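Local coordinates for protein BtGH115A (Bacteroides thetaiotaomicron, PDB 5BY3) that is a family GH115 glycoside hydrolase, a 4-O-methyl-alpha-glucuronidase with specificity for decorated arabinogalactans, at residues C244-C249 with V320-L325; D278-V283 with K328-D333. All coordinates share one frame; numbering follows the deposited sequence.

Interaction 1. Residues C244-C249 with V320-L325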
# COMPACT_ATOMS: atom_id res chain seq x y z
N CYS A 244 -8.24 16.19 -3.06
CA CYS A 244 -9.09 17.05 -3.88
C CYS A 244 -10.59 16.85 -3.59
O CYS A 244 -11.46 17.10 -4.46
CB CYS A 244 -8.83 16.74 -5.36
SG CYS A 244 -9.30 15.04 -5.81
N GLU A 245 -10.90 16.35 -2.39
CA GLU A 245 -12.30 16.09 -2.02
C GLU A 245 -12.56 16.66 -0.61
O GLU A 245 -12.84 15.89 0.36
CB GLU A 245 -12.61 14.61 -2.08
CG GLU A 245 -12.67 13.97 -3.44
CD GLU A 245 -12.87 12.48 -3.28
OE1 GLU A 245 -11.85 11.79 -3.01
OE2 GLU A 245 -14.03 12.01 -3.37
N PRO A 246 -12.51 18.00 -0.50
CA PRO A 246 -12.58 18.77 0.73
C PRO A 246 -13.74 18.49 1.63
O PRO A 246 -13.54 18.46 2.85
CB PRO A 246 -12.68 20.21 0.25
CG PRO A 246 -12.09 20.21 -1.10
CD PRO A 246 -12.50 18.89 -1.68
N MSE A 247 -14.96 18.30 1.10
CA MSE A 247 -15.60 18.40 2.48
C MSE A 247 -16.53 17.28 2.56
O MSE A 247 -17.74 17.46 2.40
CB MSE A 247 -16.40 19.68 2.86
CG MSE A 247 -15.59 20.93 3.18
SE MSE A 247 -15.00 20.91 5.06
CE MSE A 247 -16.82 21.17 5.69
N ALA A 248 -15.97 16.09 2.79
CA ALA A 248 -16.68 14.84 2.46
C ALA A 248 -17.31 14.93 1.04
O ALA A 248 -18.26 14.21 0.72
CB ALA A 248 -17.73 14.54 3.52
N CYS A 249 -16.74 15.80 0.20
CA CYS A 249 -17.34 16.25 -1.05
C CYS A 249 -16.53 15.88 -2.27
O CYS A 249 -15.50 16.46 -2.57
CB CYS A 249 -17.57 17.77 -1.02
SG CYS A 249 -19.25 18.19 -0.55
N VAL A 320 -11.05 29.02 6.81
CA VAL A 320 -11.88 29.79 7.74
C VAL A 320 -13.35 29.47 7.54
O VAL A 320 -14.07 29.28 8.52
CB VAL A 320 -11.54 31.32 7.69
CG1 VAL A 320 -12.51 32.13 8.54
CG2 VAL A 320 -10.11 31.59 8.17
N ASP A 321 -13.78 29.35 6.28
CA ASP A 321 -15.19 29.01 5.98
C ASP A 321 -15.50 27.54 6.19
O ASP A 321 -16.64 27.19 6.57
CB ASP A 321 -15.58 29.33 4.54
CG ASP A 321 -15.23 30.75 4.11
OD1 ASP A 321 -14.41 31.43 4.78
OD2 ASP A 321 -15.78 31.15 3.06
N GLN A 322 -14.52 26.69 5.90
CA GLN A 322 -14.68 25.24 6.03
C GLN A 322 -14.81 24.82 7.49
O GLN A 322 -15.74 24.11 7.84
CB GLN A 322 -13.55 24.48 5.35
CG GLN A 322 -13.70 24.41 3.84
CD GLN A 322 -12.52 23.71 3.18
OE1 GLN A 322 -11.43 23.59 3.74
NE2 GLN A 322 -12.75 23.23 1.96
N ARG A 323 -13.90 25.30 8.33
CA ARG A 323 -14.02 25.16 9.79
C ARG A 323 -15.31 25.85 10.33
O ARG A 323 -15.94 25.36 11.28
CB ARG A 323 -12.75 25.64 10.49
CG ARG A 323 -11.58 24.69 10.25
CD ARG A 323 -10.20 25.28 10.41
NE ARG A 323 -9.79 25.48 11.82
CZ ARG A 323 -9.57 24.53 12.73
NH1 ARG A 323 -9.72 23.24 12.45
NH2 ARG A 323 -9.21 24.88 13.95
N GLY A 324 -15.69 26.96 9.70
CA GLY A 324 -16.98 27.59 9.90
C GLY A 324 -18.16 26.64 9.87
O GLY A 324 -18.96 26.63 10.80
N LEU A 325 -18.27 25.84 8.81
CA LEU A 325 -19.43 24.91 8.69
C LEU A 325 -19.40 23.82 9.76
O LEU A 325 -20.45 23.33 10.21
CB LEU A 325 -19.44 24.22 7.33
CG LEU A 325 -19.74 25.05 6.10
CD1 LEU A 325 -18.91 24.60 4.88
CD2 LEU A 325 -21.23 24.97 5.86
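M247, modelled as selenomethionine, reaches from a loop to Q322 and L325 on helix 308-329 and supplies most of the surface that the loop buries here, with P246 touching the end of Q322. The M247 CG stands beside the backbone N (chi1 -75°), and further bends at chi2 and chi3 fold the chain against the aliphatic stem of Q322. There M247 SE lies 3.9 Å from Q322 CB, while the terminal CE of M247 comes to 3.8 Å from Q322 O and 4.1 Å from L325 CD1. Q322 is extended beyond CG, which carries its amide past the M247 side chain to the neighbouring proline, where Q322 NE2 is 3.5 Å from P246 CB. No hydrogen bond joins the two segments; the amide oxygen OE1 of Q322 instead accepts from the backbone N of G293. Replacing Q322 with an alanine would probably leave G293 N without this acceptor and open a gap beside M247 SE. The flanks are looser: R323 points away, its side chain no nearer than 7.3 Å to any atom of 244-249, and forms a salt bridge with D360, whereas the partly exposed D321 is hydrogen-bonded to Y265 OH. Just 174 Å² is buried in all. The loop follows strand 238-239, the third strand of the parallel TIM-barrel-like sheet, and helix 265-283 closes the contact, its W276 meeting Q322, and Y273 and E277 meeting L325.

Interaction 2. Residues D278-V283 with K328-D333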
# COMPACT_ATOMS: atom_id res chain seq x y z
N ASP A 278 -24.41 21.64 2.12
CA ASP A 278 -25.52 20.69 2.07
C ASP A 278 -25.07 19.34 2.60
O ASP A 278 -25.82 18.65 3.28
CB ASP A 278 -26.03 20.57 0.65
CG ASP A 278 -26.63 21.87 0.12
OD1 ASP A 278 -26.81 22.81 0.93
OD2 ASP A 278 -26.93 21.94 -1.11
N ARG A 279 -23.81 19.00 2.28
CA ARG A 279 -23.18 17.73 2.60
C ARG A 279 -22.83 17.62 4.08
O ARG A 279 -23.19 16.65 4.72
CB ARG A 279 -21.94 17.53 1.72
CG ARG A 279 -20.98 16.43 2.14
CD ARG A 279 -21.58 15.02 2.10
NE ARG A 279 -22.49 14.80 0.98
CZ ARG A 279 -22.11 14.55 -0.26
NH1 ARG A 279 -20.81 14.49 -0.56
NH2 ARG A 279 -23.01 14.36 -1.19
N VAL A 280 -22.11 18.60 4.61
CA VAL A 280 -21.85 18.71 6.05
C VAL A 280 -23.14 18.58 6.88
O VAL A 280 -23.12 17.96 7.92
CB VAL A 280 -21.11 20.01 6.37
CG1 VAL A 280 -20.60 20.03 7.81
CG2 VAL A 280 -19.96 20.21 5.41
N LYS A 281 -24.26 19.15 6.38
CA LYS A 281 -25.58 19.03 7.00
C LYS A 281 -26.03 17.57 7.15
O LYS A 281 -26.42 17.17 8.25
CB LYS A 281 -26.65 19.80 6.21
CG LYS A 281 -26.74 21.28 6.49
CD LYS A 281 -28.12 21.81 6.10
CE LYS A 281 -28.13 23.34 6.02
NZ LYS A 281 -29.44 23.92 5.59
N GLU A 282 -25.96 16.79 6.08
CA GLU A 282 -26.53 15.43 6.09
C GLU A 282 -25.66 14.35 6.77
O GLU A 282 -26.10 13.20 6.95
CB GLU A 282 -26.92 15.01 4.67
CG GLU A 282 -25.73 14.83 3.75
CD GLU A 282 -26.11 14.31 2.37
OE1 GLU A 282 -27.31 14.14 2.08
OE2 GLU A 282 -25.18 14.07 1.58
N VAL A 283 -24.46 14.74 7.19
CA VAL A 283 -23.36 13.84 7.53
C VAL A 283 -22.71 14.21 8.88
O VAL A 283 -21.76 13.57 9.30
CB VAL A 283 -22.38 13.81 6.30
CG1 VAL A 283 -20.96 14.32 6.57
CG2 VAL A 283 -22.42 12.48 5.56
N LYS A 328 -20.64 25.34 13.01
CA LYS A 328 -22.09 25.43 12.91
C LYS A 328 -22.90 24.10 12.87
O LYS A 328 -23.98 24.05 13.45
CB LYS A 328 -22.45 26.37 11.74
CG LYS A 328 -23.92 26.50 11.34
CD LYS A 328 -23.99 27.58 10.28
CE LYS A 328 -25.41 28.02 9.96
NZ LYS A 328 -25.34 29.31 9.21
N TYR A 329 -22.43 23.04 12.19
CA TYR A 329 -23.21 21.77 12.16
C TYR A 329 -22.63 20.53 12.86
O TYR A 329 -23.35 19.55 13.09
CB TYR A 329 -23.64 21.36 10.73
CG TYR A 329 -24.31 22.44 9.96
CD1 TYR A 329 -25.70 22.62 10.03
CD2 TYR A 329 -23.57 23.30 9.15
CE1 TYR A 329 -26.33 23.64 9.31
CE2 TYR A 329 -24.18 24.31 8.43
CZ TYR A 329 -25.56 24.48 8.51
OH TYR A 329 -26.15 25.50 7.79
N VAL A 330 -21.33 20.54 13.18
CA VAL A 330 -20.73 19.31 13.74
C VAL A 330 -20.40 19.48 15.22
O VAL A 330 -20.88 18.70 16.05
CB VAL A 330 -19.52 18.73 12.93
CG1 VAL A 330 -19.13 17.34 13.43
CG2 VAL A 330 -19.81 18.64 11.43
N ASN A 331 -19.62 20.50 15.57
CA ASN A 331 -19.18 20.66 16.95
C ASN A 331 -18.71 22.08 17.21
O ASN A 331 -17.87 22.60 16.49
CB ASN A 331 -18.06 19.66 17.26
CG ASN A 331 -17.81 19.47 18.74
OD1 ASN A 331 -17.69 20.44 19.50
ND2 ASN A 331 -17.68 18.21 19.15
N LYS A 332 -19.26 22.69 18.26
CA LYS A 332 -18.95 24.08 18.56
C LYS A 332 -17.45 24.33 18.83
O LYS A 332 -16.94 25.39 18.50
CB LYS A 332 -19.87 24.62 19.67
CG LYS A 332 -19.96 26.15 19.71
CD LYS A 332 -20.43 26.80 18.40
CE LYS A 332 -20.12 28.30 18.35
NZ LYS A 332 -20.04 28.84 16.97
N ASP A 333 -16.77 23.34 19.42
CA ASP A 333 -15.29 23.32 19.44
C ASP A 333 -14.82 22.48 18.26
O ASP A 333 -15.13 21.28 18.19
CB ASP A 333 -14.75 22.75 20.77
CG ASP A 333 -13.21 22.93 20.92
OD1 ASP A 333 -12.49 23.32 19.96
OD2 ASP A 333 -12.71 22.67 22.04
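Consecutive helices of the TIM-barrel-like GH115 domain pack here: 265-283 against the last turn of 308-329 and the loop after it. The clearest element is a CH-pi contact, with K281 CG over one face of the Y329 ring, 3.9 Å from the ring centroid and 20° off the normal. K281 runs extended beyond CG, obliquely across the ring, and its CE ends 3.4 Å from Y329 OH. The aliphatic part of the lysine thus does the touching. K328 CG lies over the opposite face, offset toward the rim, and the ring is held between two lysine stems. Its hydroxyl is hydrogen-bonded to E277 OE1, one turn before K281, which ties the ring to helix 265-283 at a second point.

Whereas K281 is exposed and covers the ring from the solvent side, V280 is buried and faces Y329 and V330. With CG1 anti to the backbone N (chi1 -169°), this methyl of V280 reaches 4.0 Å from V330 CG2 and 4.4 Å from Y329 CB, the two valines crossing at about a right angle. Y290 of strand 290-291 also packs on V330. Two successive helices packed side by side, one before and one after strand 290-291, are characteristic of the beta/alpha repeats of a TIM-barrel-like fold, consistent with the clan to which GH115 belongs.

Interactions 1 and 2 are neighbours, their centres 10 Å apart, and both use helix 308-329: residues 320-325 serve the first, 328-333 its end and the following loop. Along the chain the segments alternate, 244-249, 278-283, 320-325, 328-333. The two contacts also touch directly, since A248 O lies 2.9 Å from R279 NH1, a probable hydrogen bond, and M247 CE packs on V280 CG2. Helix 265-283 thereby meets both the loop after strand 238-239 and helix 308-329. All four segments belong to the GH115 TIM-barrel-like region, and the contacts are consistent with a linking of successive beta/alpha units around its third and fourth strands, 238-239 and 290-291, which a closed barrel would place side by side.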